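PDB 3NF5: nucleoporin NUP116, which probably serves as a structural constituent of the nuclear pore in protein and mRNA transport, this chain being its C-terminal, pore-targeting domain. Local coordinates for residues I99-Y105 / P143-C149; L93-I99 / F150-L156. All coordinates share one frame; numbering follows the deposited sequence. Where two conformers were deposited one is given.

Both contacts hold the same two antiparallel strands, 97-101 and 147-152, and share Ile99; their centres lie about 17 Å apart, with contact 1 nested along the chain inside the loop that contact 2 closes. Neither is purely core or surface: in each, seven of the fourteen touching residues are buried and two exposed. Contact 1, burying 473 Å², covers the end where strand 97-101 runs out and a hairpin turn arrives, and its chemistry is largely backbone, water and a tyrosine hydroxyl. Contact 2, with 691 Å², takes the opposite end, where aliphatic and aromatic side chains pack on one face, Arg98 lies on the other and turns to Glu139 outside the contact, and an asparagine catches the departing chain.

Contact 1 of 2, residues I99-Y105 / P143-C149; sequences ISCYNCY and PASGTYC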
ATOM      1  N   ILE A  99       4.539  -1.372  -5.164  1.00 12.27           N
ATOM      2  CA  ILE A  99       4.181  -1.444  -3.727  1.00 13.60           C
ATOM      3  C   ILE A  99       5.425  -1.540  -2.829  1.00 13.76           C
ATOM      4  O   ILE A  99       6.365  -2.295  -3.118  1.00 14.82           O
ATOM      5  CB  ILE A  99       3.220  -2.612  -3.528  1.00 11.91           C
ATOM      6  CG1 ILE A  99       1.959  -2.380  -4.414  1.00 12.22           C
ATOM      7  CG2 ILE A  99       2.850  -2.733  -1.969  1.00 15.14           C
ATOM      8  CD1 ILE A  99       0.918  -3.430  -4.442  1.00 17.51           C
ATOM      9  N   SER A 100       5.477  -0.719  -1.786  1.00 14.94           N
ATOM     10  CA  SER A 100       6.563  -0.780  -0.810  1.00 14.43           C
ATOM     11  C   SER A 100       5.941  -1.133   0.577  1.00 15.37           C
ATOM     12  O   SER A 100       4.957  -0.547   0.952  1.00 15.77           O
ATOM     13  CB  SER A 100       7.309   0.561  -0.714  1.00 14.57           C
ATOM     14  OG  SER A 100       7.818   1.017  -1.987  1.00 18.17           O
ATOM     15  N   CYS A 101       6.513  -2.117   1.255  1.00 16.37           N
ATOM     16  CA  CYS A 101       6.107  -2.558   2.628  1.00 18.77           C
ATOM     17  C   CYS A 101       7.302  -2.365   3.593  1.00 18.20           C
ATOM     18  O   CYS A 101       8.454  -2.714   3.268  1.00 15.78           O
ATOM     19  CB  CYS A 101       5.714  -3.997   2.588  1.00 19.49           C
ATOM     20  SG  CYS A 101       4.302  -4.381   1.586  1.00 30.27           S
ATOM     21  N   TYR A 102       7.038  -1.728   4.741  1.00 17.79           N
ATOM     22  CA  TYR A 102       8.106  -1.287   5.643  1.00 18.55           C
ATOM     23  C   TYR A 102       8.199  -2.258   6.808  1.00 19.26           C
ATOM     24  O   TYR A 102       7.224  -2.878   7.154  1.00 19.07           O
ATOM     25  CB  TYR A 102       7.776   0.130   6.168  1.00 18.61           C
ATOM     26  CG  TYR A 102       7.483   1.159   5.104  1.00 17.31           C
ATOM     27  CD1 TYR A 102       8.204   1.201   3.917  1.00 23.72           C
ATOM     28  CD2 TYR A 102       6.568   2.162   5.344  1.00 19.15           C
ATOM     29  CE1 TYR A 102       7.967   2.201   2.977  1.00 20.78           C
ATOM     30  CE2 TYR A 102       6.313   3.192   4.429  1.00 22.90           C
ATOM     31  CZ  TYR A 102       6.987   3.189   3.243  1.00 22.76           C
ATOM     32  OH  TYR A 102       6.725   4.201   2.367  1.00 24.54           O
ATOM     33  N   ASN A 103       9.392  -2.389   7.387  1.00 21.90           N
ATOM     34  CA  ASN A 103       9.629  -3.253   8.562  1.00 22.60           C
ATOM     35  C   ASN A 103       9.157  -4.672   8.395  1.00 22.57           C
ATOM     36  O   ASN A 103       8.571  -5.281   9.324  1.00 22.29           O
ATOM     37  CB  ASN A 103       9.060  -2.572   9.824  1.00 24.58           C
ATOM     38  CG  ASN A 103       9.668  -1.210  10.002  1.00 25.98           C
ATOM     39  OD1 ASN A 103      10.877  -1.093   9.903  1.00 35.04           O
ATOM     40  ND2 ASN A 103       8.869  -0.179  10.121  1.00 29.22           N
ATOM     41  N   CYS A 104       9.465  -5.226   7.214  1.00 21.05           N
ATOM     42  CA  CYS A 104       9.285  -6.614   6.949  1.00 20.71           C
ATOM     43  C   CYS A 104      10.555  -7.332   7.354  1.00 21.76           C
ATOM     44  O   CYS A 104      11.613  -7.091   6.800  1.00 20.02           O
ATOM     45  CB  CYS A 104       8.988  -6.845   5.470  1.00 21.21           C
ATOM     46  SG  CYS A 104       7.375  -6.170   5.015  1.00 21.23           S
ATOM     47  N   TYR A 105      10.435  -8.230   8.334  1.00 22.94           N
ATOM     48  CA  TYR A 105      11.606  -8.998   8.860  1.00 24.00           C
ATOM     49  C   TYR A 105      11.102 -10.378   9.183  1.00 24.77           C
ATOM     50  O   TYR A 105       9.973 -10.484   9.647  1.00 24.87           O
ATOM     51  CB  TYR A 105      12.094  -8.377  10.149  1.00 23.65           C
ATOM     52  CG  TYR A 105      12.724  -7.020  10.066  1.00 24.12           C
ATOM     53  CD1 TYR A 105      13.986  -6.858   9.534  1.00 21.73           C
ATOM     54  CD2 TYR A 105      12.061  -5.889  10.560  1.00 24.36           C
ATOM     55  CE1 TYR A 105      14.575  -5.592   9.483  1.00 25.74           C
ATOM     56  CE2 TYR A 105      12.628  -4.639  10.503  1.00 24.70           C
ATOM     57  CZ  TYR A 105      13.881  -4.482   9.969  1.00 26.10           C
ATOM     58  OH  TYR A 105      14.444  -3.221   9.937  1.00 25.64           O
ATOM     59  N   PRO A 143      17.434  -5.979   4.096  1.00 26.86           N
ATOM     60  CA  PRO A 143      17.450  -6.607   5.422  1.00 27.85           C
ATOM     61  C   PRO A 143      17.700  -5.636   6.584  1.00 28.99           C
ATOM     62  O   PRO A 143      17.331  -5.928   7.748  1.00 29.23           O
ATOM     63  CB  PRO A 143      18.617  -7.598   5.327  1.00 28.79           C
ATOM     64  CG  PRO A 143      19.046  -7.633   3.965  1.00 26.64           C
ATOM     65  CD  PRO A 143      18.483  -6.516   3.218  1.00 27.01           C
ATOM     66  N   ALA A 144      18.366  -4.532   6.291  1.00 28.55           N
ATOM     67  CA  ALA A 144      18.653  -3.542   7.305  1.00 29.57           C
ATOM     68  C   ALA A 144      17.455  -2.673   7.687  1.00 29.85           C
ATOM     69  O   ALA A 144      17.236  -2.403   8.870  1.00 30.75           O
ATOM     70  CB  ALA A 144      19.797  -2.681   6.860  1.00 30.50           C
ATOM     71  N   SER A 145      16.672  -2.218   6.699  1.00 29.13           N
ATOM     72  CA  SER A 145      15.496  -1.365   6.973  1.00 27.57           C
ATOM     73  C   SER A 145      14.229  -2.192   7.052  1.00 25.40           C
ATOM     74  O   SER A 145      13.242  -1.742   7.631  1.00 25.62           O
ATOM     75  CB  SER A 145      15.297  -0.326   5.869  1.00 28.15           C
ATOM     76  OG  SER A 145      15.202  -0.979   4.628  1.00 29.80           O
ATOM     77  N   GLY A 146      14.247  -3.391   6.458  1.00 21.90           N
ATOM     78  CA  GLY A 146      13.014  -4.178   6.279  1.00 20.68           C
ATOM     79  C   GLY A 146      12.082  -3.689   5.161  1.00 18.48           C
ATOM     80  O   GLY A 146      10.932  -4.072   5.093  1.00 18.60           O
ATOM     81  N   THR A 147      12.578  -2.857   4.270  1.00 17.67           N
ATOM     82  CA  THR A 147      11.763  -2.409   3.124  1.00 17.29           C
ATOM     83  C   THR A 147      11.756  -3.445   1.998  1.00 15.59           C
ATOM     84  O   THR A 147      12.803  -3.917   1.545  1.00 16.99           O
ATOM     85  CB  THR A 147      12.207  -1.024   2.640  1.00 17.60           C
ATOM     86  OG1 THR A 147      12.015  -0.095   3.701  1.00 19.53           O
ATOM     87  CG2 THR A 147      11.330  -0.573   1.393  1.00 17.67           C
ATOM     88  N   TYR A 148      10.570  -3.816   1.568  1.00 16.30           N
ATOM     89  CA  TYR A 148      10.340  -4.768   0.501  1.00 16.07           C
ATOM     90  C   TYR A 148       9.601  -3.997  -0.570  1.00 15.83           C
ATOM     91  O   TYR A 148       8.628  -3.354  -0.282  1.00 14.78           O
ATOM     92  CB  TYR A 148       9.506  -5.905   0.985  1.00 15.39           C
ATOM     93  CG  TYR A 148       8.766  -6.790   0.001  1.00 17.31           C
ATOM     94  CD1 TYR A 148       9.388  -7.372  -1.102  1.00 19.18           C
ATOM     95  CD2 TYR A 148       7.462  -7.075   0.202  1.00 15.94           C
ATOM     96  CE1 TYR A 148       8.683  -8.215  -1.960  1.00 19.77           C
ATOM     97  CE2 TYR A 148       6.782  -7.905  -0.617  1.00 19.16           C
ATOM     98  CZ  TYR A 148       7.385  -8.417  -1.732  1.00 17.26           C
ATOM     99  OH  TYR A 148       6.653  -9.222  -2.540  1.00 23.43           O
ATOM    100  N   CYS A 149      10.146  -4.022  -1.769  1.00 16.22           N
ATOM    101  CA  CYS A 149       9.532  -3.347  -2.901  0.50 16.25           C
ATOM    102  C   CYS A 149       9.288  -4.318  -4.027  1.00 16.26           C
ATOM    103  O   CYS A 149      10.171  -5.124  -4.376  1.00 15.69           O
ATOM    104  CB  CYS A 149      10.424  -2.250  -3.441  0.50 16.63           C
ATOM    105  SG  CYS A 149      10.697  -0.886  -2.343  0.50 17.00           S
TER
HETATM  106  O   HOH W   1      11.454  -0.306   6.278  1.00 24.30           O
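Tyr105 reaches Gly146 because its CG stands anti to the carbonyl carbon (chi1 -68°), which carries the ring across to the 143-146 turn. Gly146 CA sits over one ring face, 4.1 Å from the ring centroid and displaced toward the rim, a CH-pi contact possible because glycine has no CB, which would run into CZ of Tyr105. Pro143 O approaches the ring edge in its plane; this buried carbonyl has no polar partner in the model. The tyrosine hydroxyl lies near two carbonyls: OH of Tyr105 is 3.1 Å from Ala144 O and 3.0 Å from Ser145 O, and its single proton is not assigned to either.

The strands join through a hydrogen-bonded pair, Cys101 with Tyr148, whose two N-H...O bonds are both 2.9 Å from N to O and nearly straight (170° and 166° at hydrogen). Beyond Cys101 the register continues by other means. Gly146 O accepts from Cys104 N at 2.8 Å, while a water takes the N-H of Asn103 and donates to Ser145 O at 2.7 Å. The same water lies 2.6 Å from Thr147 OG1, bridging the two chains where the regular pairing has stopped. The Thr147 and Tyr102 side chains lie side by side, pointing the same way, with OG1 of Thr147 nearest CD1 of the ring. Ser145 OG accepts from Thr147 N at 3.2 Å, closing an ST turn.

Met123 and Tyr126 of helix 122-132 cover the Tyr105 and Cys104 side, and Tyr141 OH binds Cys104 O. Gly146, with positive phi, and Thr147 both face Asp142, the signature of a G1 beta bulge in the hairpin linking strands 137-142 and 147-152, here docked on the end of strand 97-101 in the antiparallel sheet of this autopeptidase-family domain.

Contact 2 of 2, residues L93-I99 / F150-L156; sequences LNVRARI and FTVDHAL
Ile99 sets its branch point, CB, over one face of Phe150, 3.9 Å from the ring centroid and 25° off the normal, so this is a CH-pi contact. CG2 of Ile99 comes to 3.6 Å from CZ of Phe150, and CD1 also touches the ring, at CE1 and CZ. The phenyl lies beneath them because its CG takes the crowded position between backbone N and carbonyl carbon (chi1 64°). The next bump on this face is CG2 of Val152, which touches both CB of Ala97 (3.9 Å) and CD1 of Ile99 (4.1 Å). Ala155 CB comes against the methyl of Ala97, CB to CB 4.2 Å, and lies closer still to the carbonyls of Val95 and Leu93.

Paired backbone hydrogen bonds at Ala97-Val152 and Ile99-Phe150 fix this register. Past the strands, Ala155 N binds Val95 O, and OD1 of Asn94 accepts from Leu156 N at 2.9 Å, the donor lying well above the amide's carbonyl plane. Leu156 CB then rests against the same amide, 3.6 Å from Asn94 CG, while Asn94 ND2 is held by Pro87 O. On the other face Arg98 runs alongside Thr151, Arg98 CB lying 4.0 Å from Thr151 CG2, and the arginine NE forms a salt bridge with Glu139 of strand 137-142.

Strand 47-51 flanks 97-101, with Ile49 against Ala97 and Ile99; Val77 and Leu79 of strand 76-79 touch Ile99 and Leu156, and strand 137-142 borders Thr151.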
ATOM      1  N   LEU A  93      -8.761   0.976 -10.116  1.00 24.37           N
ATOM      2  CA  LEU A  93      -7.401   0.828  -9.526  1.00 24.32           C
ATOM      3  C   LEU A  93      -6.633  -0.430  -9.981  1.00 21.99           C
ATOM      4  O   LEU A  93      -5.502  -0.713  -9.524  1.00 20.73           O
ATOM      5  CB  LEU A  93      -7.501   0.913  -8.016  1.00 23.76           C
ATOM      6  CG  LEU A  93      -7.862   2.309  -7.500  1.00 26.37           C
ATOM      7  CD1 LEU A  93      -8.226   2.218  -6.030  1.00 30.45           C
ATOM      8  CD2 LEU A  93      -6.764   3.348  -7.708  1.00 27.73           C
ATOM      9  N   ASN A  94      -7.253  -1.212 -10.856  1.00 20.40           N
ATOM     10  CA  ASN A  94      -6.703  -2.498 -11.264  1.00 20.53           C
ATOM     11  C   ASN A  94      -5.721  -2.372 -12.418  1.00 19.68           C
ATOM     12  O   ASN A  94      -5.954  -2.928 -13.486  1.00 20.28           O
ATOM     13  CB  ASN A  94      -7.828  -3.498 -11.594  1.00 19.56           C
ATOM     14  CG  ASN A  94      -7.405  -4.932 -11.436  1.00 22.05           C
ATOM     15  OD1 ASN A  94      -6.257  -5.244 -11.053  1.00 19.15           O
ATOM     16  ND2 ASN A  94      -8.334  -5.843 -11.707  1.00 19.57           N
ATOM     17  N   VAL A  95      -4.610  -1.664 -12.169  1.00 17.91           N
ATOM     18  CA  VAL A  95      -3.595  -1.326 -13.136  1.00 17.61           C
ATOM     19  C   VAL A  95      -2.197  -1.499 -12.494  1.00 17.41           C
ATOM     20  O   VAL A  95      -2.081  -1.918 -11.309  1.00 16.91           O
ATOM     21  CB  VAL A  95      -3.776   0.148 -13.603  1.00 17.52           C
ATOM     22  CG1 VAL A  95      -5.203   0.364 -14.230  1.00 18.06           C
ATOM     23  CG2 VAL A  95      -3.521   1.161 -12.445  1.00 15.86           C
ATOM     24  N   ARG A  96      -1.162  -1.173 -13.249  1.00 16.33           N
ATOM     25  CA  ARG A  96       0.207  -1.449 -12.864  1.00 16.99           C
ATOM     26  C   ARG A  96       0.608  -0.533 -11.687  1.00 14.30           C
ATOM     27  O   ARG A  96       0.255   0.634 -11.685  1.00 13.56           O
ATOM     28  CB  ARG A  96       1.100  -1.266 -14.070  1.00 18.66           C
ATOM     29  CG  ARG A  96       2.485  -1.831 -13.953  1.00 25.44           C
ATOM     30  CD  ARG A  96       3.146  -1.865 -15.305  1.00 26.58           C
ATOM     31  NE  ARG A  96       2.971  -0.561 -15.960  1.00 35.36           N
ATOM     32  CZ  ARG A  96       3.876   0.431 -15.999  1.00 35.41           C
ATOM     33  NH1 ARG A  96       5.087   0.293 -15.466  1.00 38.62           N
ATOM     34  NH2 ARG A  96       3.565   1.579 -16.602  1.00 36.03           N
ATOM     35  N   ALA A  97       1.367  -1.070 -10.738  1.00 12.95           N
ATOM     36  CA  ALA A  97       1.652  -0.348  -9.485  1.00 12.74           C
ATOM     37  C   ALA A  97       2.957  -0.868  -8.875  1.00 11.05           C
ATOM     38  O   ALA A  97       3.389  -1.962  -9.181  1.00 10.89           O
ATOM     39  CB  ALA A  97       0.474  -0.453  -8.488  1.00 13.37           C
ATOM     40  N   ARG A  98       3.591  -0.051  -8.061  1.00 11.72           N
ATOM     41  CA  ARG A  98       4.768  -0.442  -7.320  1.00 10.66           C
ATOM     42  C   ARG A  98       4.300  -0.289  -5.898  1.00 12.09           C
ATOM     43  O   ARG A  98       3.752   0.817  -5.476  1.00  9.76           O
ATOM     44  CB  ARG A  98       5.949   0.474  -7.593  1.00 11.55           C
ATOM     45  CG  ARG A  98       7.139   0.262  -6.687  1.00 13.23           C
ATOM     46  CD  ARG A  98       8.403   1.059  -7.095  1.00 16.18           C
ATOM     47  NE  ARG A  98       8.994   0.620  -8.371  1.00 15.57           N
ATOM     48  CZ  ARG A  98       9.003   1.319  -9.500  1.00 18.63           C
ATOM     49  NH1 ARG A  98       8.447   2.543  -9.594  1.00 16.79           N
ATOM     50  NH2 ARG A  98       9.569   0.770 -10.564  1.00 22.07           N
ATOM     51  N   ILE A  99       4.539  -1.372  -5.164  1.00 12.27           N
ATOM     52  CA  ILE A  99       4.181  -1.444  -3.727  1.00 13.60           C
ATOM     53  C   ILE A  99       5.425  -1.540  -2.829  1.00 13.76           C
ATOM     54  O   ILE A  99       6.365  -2.295  -3.118  1.00 14.82           O
ATOM     55  CB  ILE A  99       3.220  -2.612  -3.528  1.00 11.91           C
ATOM     56  CG1 ILE A  99       1.959  -2.380  -4.414  1.00 12.22           C
ATOM     57  CG2 ILE A  99       2.850  -2.733  -1.969  1.00 15.14           C
ATOM     58  CD1 ILE A  99       0.918  -3.430  -4.442  1.00 17.51           C
ATOM     59  N   PHE A 150       8.106  -4.199  -4.640  1.00 16.72           N
ATOM     60  CA  PHE A 150       7.742  -5.022  -5.790  1.00 15.86           C
ATOM     61  C   PHE A 150       6.699  -4.310  -6.676  1.00 15.52           C
ATOM     62  O   PHE A 150       6.100  -3.295  -6.268  1.00 14.01           O
ATOM     63  CB  PHE A 150       7.197  -6.347  -5.307  1.00 15.58           C
ATOM     64  CG  PHE A 150       5.917  -6.246  -4.531  1.00 14.61           C
ATOM     65  CD1 PHE A 150       4.680  -6.520  -5.140  1.00 15.95           C
ATOM     66  CD2 PHE A 150       5.953  -5.892  -3.180  1.00 16.02           C
ATOM     67  CE1 PHE A 150       3.463  -6.447  -4.401  1.00 19.68           C
ATOM     68  CE2 PHE A 150       4.812  -5.817  -2.458  1.00 17.23           C
ATOM     69  CZ  PHE A 150       3.530  -6.109  -3.054  1.00 18.93           C
ATOM     70  N   THR A 151       6.519  -4.819  -7.884  1.00 15.23           N
ATOM     71  CA  THR A 151       5.473  -4.326  -8.786  1.00 16.43           C
ATOM     72  C   THR A 151       4.458  -5.413  -9.050  1.00 16.94           C
ATOM     73  O   THR A 151       4.724  -6.627  -8.851  1.00 17.05           O
ATOM     74  CB  THR A 151       6.015  -3.754 -10.103  1.00 17.24           C
ATOM     75  OG1 THR A 151       6.627  -4.780 -10.881  1.00 23.03           O
ATOM     76  CG2 THR A 151       7.019  -2.674  -9.865  1.00 19.34           C
ATOM     77  N   VAL A 152       3.277  -4.945  -9.454  1.00 17.00           N
ATOM     78  CA  VAL A 152       2.171  -5.778  -9.854  1.00 17.12           C
ATOM     79  C   VAL A 152       1.727  -5.227 -11.194  1.00 17.77           C
ATOM     80  O   VAL A 152       1.775  -4.033 -11.422  1.00 19.35           O
ATOM     81  CB  VAL A 152       1.104  -5.755  -8.767  1.00 17.29           C
ATOM     82  CG1 VAL A 152       1.647  -6.375  -7.481  1.00 17.30           C
ATOM     83  CG2 VAL A 152       0.640  -4.326  -8.427  1.00 15.97           C
ATOM     84  N   ASP A 153       1.432  -6.095 -12.136  1.00 18.47           N
ATOM     85  CA  ASP A 153       0.857  -5.733 -13.442  1.00 19.79           C
ATOM     86  C   ASP A 153      -0.570  -5.130 -13.371  1.00 19.48           C
ATOM     87  O   ASP A 153      -0.943  -4.156 -14.079  1.00 17.01           O
ATOM     88  CB  ASP A 153       0.780  -7.000 -14.294  1.00 19.58           C
ATOM     89  CG  ASP A 153       2.107  -7.601 -14.586  1.00 25.20           C
ATOM     90  OD1 ASP A 153       3.085  -6.849 -14.658  1.00 30.56           O
ATOM     91  OD2 ASP A 153       2.182  -8.846 -14.796  1.00 29.90           O
ATOM     92  N   HIS A 154      -1.378  -5.725 -12.517  1.00 19.38           N
ATOM     93  CA  HIS A 154      -2.763  -5.291 -12.291  1.00 19.60           C
ATOM     94  C   HIS A 154      -2.988  -5.411 -10.773  1.00 19.32           C
ATOM     95  O   HIS A 154      -3.039  -6.530 -10.249  1.00 17.15           O
ATOM     96  CB  HIS A 154      -3.742  -6.200 -13.075  1.00 19.57           C
ATOM     97  CG  HIS A 154      -3.540  -6.178 -14.559  1.00 21.35           C
ATOM     98  ND1 HIS A 154      -3.988  -5.145 -15.353  1.00 23.35           N
ATOM     99  CD2 HIS A 154      -2.859  -7.005 -15.376  1.00 22.30           C
ATOM    100  CE1 HIS A 154      -3.626  -5.355 -16.604  1.00 26.33           C
ATOM    101  NE2 HIS A 154      -2.920  -6.470 -16.642  1.00 27.09           N
ATOM    102  N   ALA A 155      -3.099  -4.277 -10.092  1.00 18.94           N
ATOM    103  CA  ALA A 155      -2.990  -4.248  -8.634  1.00 19.40           C
ATOM    104  C   ALA A 155      -3.972  -5.135  -7.843  1.00 21.25           C
ATOM    105  O   ALA A 155      -3.626  -5.601  -6.758  1.00 21.67           O
ATOM    106  CB  ALA A 155      -3.026  -2.791  -8.126  1.00 19.31           C
ATOM    107  N   LEU A 156      -5.171  -5.360  -8.366  1.00 22.99           N
ATOM    108  CA  LEU A 156      -6.161  -6.160  -7.712  1.00 25.51           C
ATOM    109  C   LEU A 156      -6.253  -7.651  -8.097  1.00 28.00           C
ATOM    110  O   LEU A 156      -7.107  -8.342  -7.576  1.00 32.30           O
ATOM    111  CB  LEU A 156      -7.529  -5.496  -7.892  1.00 24.52           C
ATOM    112  CG  LEU A 156      -7.534  -4.011  -7.553  1.00 24.43           C
ATOM    113  CD1 LEU A 156      -8.968  -3.332  -7.714  1.00 25.28           C
ATOM    114  CD2 LEU A 156      -6.997  -3.802  -6.160  1.00 23.31           C
TER